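Side-chain contacts in putative glutathione S-transferase (Corynebacterium glutamicum, PDB 3M1G), which probably acts as a glutathione transferase of the ECM4-like, omega-related group: residues Arg218-Leu223 with Val253-Val258; Asn268-Thr271 with Leu276-Tyr279. One frame throughout, in Å; residues are numbered along the deposited sequence.

Contact 1. Residues Arg218-Leu223 with Val253-Val258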
loop_
_atom_site.group_PDB
_atom_site.type_symbol
_atom_site.label_atom_id
_atom_site.label_comp_id
_atom_site.label_asym_id
_atom_site.label_seq_id
_atom_site.Cartn_x
_atom_site.Cartn_y
_atom_site.Cartn_z
ATOM N N ARG A 218 -0.772 -2.190 17.860
ATOM C CA ARG A 218 -0.734 -0.925 18.606
ATOM C C ARG A 218 -0.977 0.288 17.720
ATOM O O ARG A 218 -1.733 1.192 18.078
ATOM C CB ARG A 218 0.589 -0.777 19.374
ATOM C CG ARG A 218 0.628 -1.624 20.665
ATOM C CD ARG A 218 2.015 -1.596 21.312
ATOM N NE ARG A 218 2.417 -0.245 21.762
ATOM C CZ ARG A 218 3.600 0.034 22.312
ATOM N NH1 ARG A 218 4.520 -0.911 22.441
ATOM N NH2 ARG A 218 3.884 1.252 22.705
ATOM N N LEU A 219 -0.351 0.314 16.554
ATOM C CA LEU A 219 -0.502 1.452 15.651
ATOM C C LEU A 219 -1.976 1.638 15.271
ATOM O O LEU A 219 -2.505 2.759 15.281
ATOM C CB LEU A 219 0.360 1.254 14.393
ATOM C CG LEU A 219 0.171 2.220 13.241
ATOM C CD1 LEU A 219 0.602 3.636 13.626
ATOM C CD2 LEU A 219 0.957 1.733 11.980
ATOM N N TRP A 220 -2.645 0.544 14.948
ATOM C CA TRP A 220 -4.013 0.648 14.449
ATOM C C TRP A 220 -5.072 0.907 15.518
ATOM O O TRP A 220 -6.094 1.535 15.220
ATOM C CB TRP A 220 -4.351 -0.559 13.507
ATOM C CG TRP A 220 -3.678 -0.290 12.184
ATOM C CD1 TRP A 220 -2.508 -0.835 11.721
ATOM C CD2 TRP A 220 -4.083 0.656 11.211
ATOM N NE1 TRP A 220 -2.163 -0.268 10.528
ATOM C CE2 TRP A 220 -3.106 0.654 10.189
ATOM C CE3 TRP A 220 -5.186 1.510 11.090
ATOM C CZ2 TRP A 220 -3.216 1.436 9.061
ATOM C CZ3 TRP A 220 -5.282 2.313 9.966
ATOM C CH2 TRP A 220 -4.303 2.272 8.974
ATOM N N VAL A 221 -4.842 0.435 16.741
ATOM C CA VAL A 221 -5.678 0.829 17.887
ATOM C C VAL A 221 -5.609 2.370 18.013
ATOM O O VAL A 221 -6.646 3.029 18.171
ATOM C CB VAL A 221 -5.204 0.174 19.221
ATOM C CG1 VAL A 221 -5.776 0.905 20.423
ATOM C CG2 VAL A 221 -5.589 -1.361 19.299
ATOM N N ALA A 222 -4.415 2.940 17.887
ATOM C CA ALA A 222 -4.279 4.387 18.023
ATOM C C ALA A 222 -4.852 5.148 16.820
ATOM O O ALA A 222 -5.512 6.173 16.998
ATOM C CB ALA A 222 -2.813 4.795 18.274
ATOM N N LEU A 223 -4.603 4.681 15.596
ATOM C CA LEU A 223 -5.205 5.350 14.424
ATOM C C LEU A 223 -6.737 5.288 14.454
ATOM O O LEU A 223 -7.437 6.246 14.053
ATOM C CB LEU A 223 -4.648 4.795 13.112
ATOM C CG LEU A 223 -3.162 5.093 12.804
ATOM C CD1 LEU A 223 -2.677 4.339 11.525
ATOM C CD2 LEU A 223 -2.867 6.598 12.674
ATOM N N VAL A 253 1.367 12.570 6.834
ATOM C CA VAL A 253 1.751 13.014 5.505
ATOM C C VAL A 253 2.780 12.098 4.811
ATOM O O VAL A 253 2.901 12.108 3.579
ATOM C CB VAL A 253 2.211 14.468 5.524
ATOM C CG1 VAL A 253 3.693 14.597 5.983
ATOM C CG2 VAL A 253 1.951 15.121 4.168
ATOM N N ARG A 254 3.474 11.284 5.597
ATOM C CA ARG A 254 4.416 10.318 5.108
ATOM C C ARG A 254 3.806 8.913 5.044
ATOM O O ARG A 254 4.467 7.954 4.629
ATOM C CB ARG A 254 5.660 10.274 6.016
ATOM C CG ARG A 254 6.546 11.501 5.926
ATOM C CD ARG A 254 7.544 11.601 7.081
ATOM N NE ARG A 254 8.441 12.722 6.823
ATOM C CZ ARG A 254 8.098 14.010 6.970
ATOM N NH1 ARG A 254 6.910 14.326 7.425
ATOM N NH2 ARG A 254 8.957 14.978 6.655
ATOM N N PHE A 255 2.573 8.775 5.474
ATOM C CA PHE A 255 1.997 7.438 5.632
ATOM C C PHE A 255 1.746 6.672 4.331
ATOM O O PHE A 255 2.353 5.616 4.101
ATOM C CB PHE A 255 0.737 7.468 6.482
ATOM C CG PHE A 255 0.367 6.126 7.021
ATOM C CD1 PHE A 255 -0.410 5.255 6.271
ATOM C CD2 PHE A 255 0.790 5.739 8.251
ATOM C CE1 PHE A 255 -0.771 4.012 6.764
ATOM C CE2 PHE A 255 0.446 4.501 8.772
ATOM C CZ PHE A 255 -0.372 3.628 8.004
ATOM N N ASP A 256 0.877 7.184 3.476
ATOM C CA ASP A 256 0.613 6.480 2.231
ATOM C C ASP A 256 1.865 6.423 1.358
ATOM O O ASP A 256 2.131 5.387 0.690
ATOM C CB ASP A 256 -0.570 7.099 1.464
ATOM C CG ASP A 256 -1.920 6.869 2.165
ATOM O OD1 ASP A 256 -1.952 6.092 3.147
ATOM O OD2 ASP A 256 -2.939 7.479 1.734
ATOM N N ALA A 257 2.665 7.489 1.387
ATOM C CA ALA A 257 3.875 7.572 0.562
ATOM C C ALA A 257 4.982 6.577 0.951
ATOM O O ALA A 257 5.714 6.095 0.076
ATOM C CB ALA A 257 4.449 9.021 0.553
ATOM N N VAL A 258 5.122 6.287 2.245
ATOM C CA VAL A 258 6.253 5.497 2.750
ATOM C C VAL A 258 5.852 4.424 3.761
ATOM O O VAL A 258 6.091 3.246 3.555
ATOM C CB VAL A 258 7.343 6.375 3.419
ATOM C CG1 VAL A 258 8.378 5.465 4.106
ATOM C CG2 VAL A 258 8.014 7.286 2.383
#
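Phe-255 reaches across from the short helix 255-259 to Leu-219, Trp-220 and Leu-223 on helix 209-229, bridging backbones whose nearest CA atoms, those of Leu-223 and Phe-255, lie 11.6 Å apart. Both pieces belong to the all-helical C-terminal domain of the glutathione S-transferase fold, and at this spacing a long, flat side chain is well suited to join them. Phe-255 sets CG anti to its own N (chi1 -162°), which carries the ring out from its helix toward the other one. The far end of the ring then makes the contact. CE2 meets two leucine methyls: Leu-219 CD2 at 4.3 Å, near the ring plane and at its edge, and Leu-223 CD1 at 4.2 Å, which comes in obliquely. The two leucines stand one helical turn apart, so both present their branched ends on the same side of the helix. Trp-220 completes the apolar seat. Its six-membered ring is turned almost perpendicular to the phenyl, planes at 87°, and with centroids 6.0 Å apart the two rings touch mainly through CZ2 and CZ. Leu-223 CD1 also lies 3.5 Å above the indole plane toward its rim, wedged against both aromatic groups. The one polar atom of the indole is satisfied, since Trp-220 NE1 gives a hydrogen bond to Cys-265 O. Val-200 and Ile-270 pack on Phe-255 too, and Tyr-259, predicted to lower the pKa of the presumed nucleophile, Cys-70, lies close by. The tightest touch joins Trp-220 CZ2 to Phe-255 CZ at 3.7 Å.

Contact 2. Residues Asn268-Thr271 with Leu276-Tyr279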
loop_
_atom_site.group_PDB
_atom_site.type_symbol
_atom_site.label_atom_id
_atom_site.label_comp_id
_atom_site.label_asym_id
_atom_site.label_seq_id
_atom_site.Cartn_x
_atom_site.Cartn_y
_atom_site.Cartn_z
ATOM N N ASN A 268 -4.799 -0.174 5.984
ATOM C CA ASN A 268 -5.600 0.667 5.128
ATOM C C ASN A 268 -4.713 1.821 4.746
ATOM O O ASN A 268 -3.736 2.097 5.449
ATOM C CB ASN A 268 -6.760 1.293 5.902
ATOM C CG ASN A 268 -7.855 0.331 6.199
ATOM O OD1 ASN A 268 -8.085 -0.016 7.366
ATOM N ND2 ASN A 268 -8.615 -0.047 5.160
ATOM N N LYS A 269 -5.052 2.506 3.651
ATOM C CA LYS A 269 -4.397 3.768 3.330
ATOM C C LYS A 269 -5.122 4.852 4.162
ATOM O O LYS A 269 -6.293 4.693 4.523
ATOM C CB LYS A 269 -4.486 4.113 1.832
ATOM C CG LYS A 269 -3.496 3.345 0.932
ATOM C CD LYS A 269 -3.758 3.529 -0.565
ATOM C CE LYS A 269 -3.406 4.965 -1.021
ATOM N NZ LYS A 269 -3.442 5.149 -2.496
ATOM N N ILE A 270 -4.438 5.962 4.434
ATOM C CA ILE A 270 -5.107 7.088 5.075
ATOM C C ILE A 270 -6.265 7.577 4.220
ATOM O O ILE A 270 -7.284 8.000 4.761
ATOM C CB ILE A 270 -4.141 8.245 5.417
ATOM C CG1 ILE A 270 -3.042 7.784 6.388
ATOM C CG2 ILE A 270 -4.911 9.437 6.040
ATOM C CD1 ILE A 270 -3.513 7.114 7.710
ATOM N N THR A 271 -6.138 7.505 2.887
ATOM C CA THR A 271 -7.246 7.865 1.970
ATOM C C THR A 271 -8.526 7.090 2.254
ATOM O O THR A 271 -9.600 7.560 1.919
ATOM C CB THR A 271 -6.851 7.655 0.494
ATOM O OG1 THR A 271 -6.542 6.271 0.309
ATOM C CG2 THR A 271 -5.575 8.545 0.143
ATOM N N LEU A 276 -9.499 11.069 9.206
ATOM C CA LEU A 276 -8.057 11.342 9.114
ATOM C C LEU A 276 -7.707 11.943 7.774
ATOM O O LEU A 276 -6.830 12.817 7.702
ATOM C CB LEU A 276 -7.215 10.082 9.345
ATOM C CG LEU A 276 -7.198 9.596 10.813
ATOM C CD1 LEU A 276 -6.594 8.165 10.888
ATOM C CD2 LEU A 276 -6.418 10.543 11.662
ATOM N N TRP A 277 -8.338 11.456 6.704
ATOM C CA TRP A 277 -8.002 11.945 5.359
ATOM C C TRP A 277 -8.467 13.385 5.112
ATOM O O TRP A 277 -7.745 14.164 4.496
ATOM C CB TRP A 277 -8.576 11.016 4.299
ATOM C CG TRP A 277 -8.353 11.366 2.857
ATOM C CD1 TRP A 277 -9.289 11.302 1.901
ATOM C CD2 TRP A 277 -7.124 11.787 2.186
ATOM N NE1 TRP A 277 -8.765 11.659 0.684
ATOM C CE2 TRP A 277 -7.447 11.971 0.825
ATOM C CE3 TRP A 277 -5.812 12.041 2.605
ATOM C CZ2 TRP A 277 -6.498 12.361 -0.140
ATOM C CZ3 TRP A 277 -4.863 12.477 1.652
ATOM C CH2 TRP A 277 -5.220 12.623 0.298
ATOM N N GLY A 278 -9.676 13.710 5.561
ATOM C CA GLY A 278 -10.168 15.093 5.572
ATOM C C GLY A 278 -9.250 16.001 6.373
ATOM O O GLY A 278 -8.815 17.047 5.889
ATOM N N TYR A 279 -8.912 15.569 7.585
ATOM C CA TYR A 279 -7.961 16.297 8.461
ATOM C C TYR A 279 -6.595 16.503 7.819
ATOM O O TYR A 279 -6.043 17.602 7.831
ATOM C CB TYR A 279 -7.886 15.535 9.785
ATOM C CG TYR A 279 -6.774 15.879 10.768
ATOM C CD1 TYR A 279 -6.931 16.877 11.688
ATOM C CD2 TYR A 279 -5.584 15.144 10.784
ATOM C CE1 TYR A 279 -5.944 17.151 12.613
ATOM C CE2 TYR A 279 -4.589 15.404 11.710
ATOM C CZ TYR A 279 -4.786 16.418 12.630
ATOM O OH TYR A 279 -3.830 16.704 13.573
#
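Thr-271 and Trp-277 lie side by side and point the same way, with the threonine CG2 and CA over one face of the indole. The methyl does most of the touching: Thr-271 CG2 sits 3.9 Å from the centroid of the six-membered ring of Trp-277 and only 8° off the ring normal, a well-centred CH-pi contact. Thr-271 CA continues the cover, 3.8 Å from Trp-277 CG. Threonine suits this place because its two branches divide the work. With OG1 set between N and the carbonyl carbon (chi1 61°), CG2 is left for the indole, while the hydroxyl hydrogen-bonds Glu-272 of the second subunit. Next to this pair along the chain, Ile-270 CG2 rests against the helix backbone, 4.0 Å from Trp-277 N and CA, with the Leu-276 CB methylene 4.1 Å away. Ile-270 O meets Trp-277 CB at 3.3 Å; from there CG stands anti to N (chi1 179°), carrying the indole alongside Thr-271. Trp-277 is further held by a cation-pi contact with Arg-281 and an edge-to-face meeting with Phe-324. The whole is a 3-10 turn packed against the first turn of helix 274-284, in the all-helical C-terminal domain of the glutathione S-transferase fold, at the interface with the second subunit.

How the contacts relate
From the N terminus, the chain runs along helix 209-229, and contact 1 closes a loop of 29 residues, taking in the end of that helix and nearly all of helix 243-253, when it returns at 253-258. Only after that does contact 2 open, and it closes over just four residues, so the two follow in series without nesting or crossing. Their centres are 9 Å apart, and Asp-256 connects them: its OD1 probably accepts a hydrogen bond from Ile-270 N, 2.8 Å away. From helix 209-229, Trp-220 CH2 also packs on Asn-268 O. Contact 1 thus joins helices 209-229 and 255-259, and contact 2, nearer the second subunit, joins the 268-271 loop to helix 274-284.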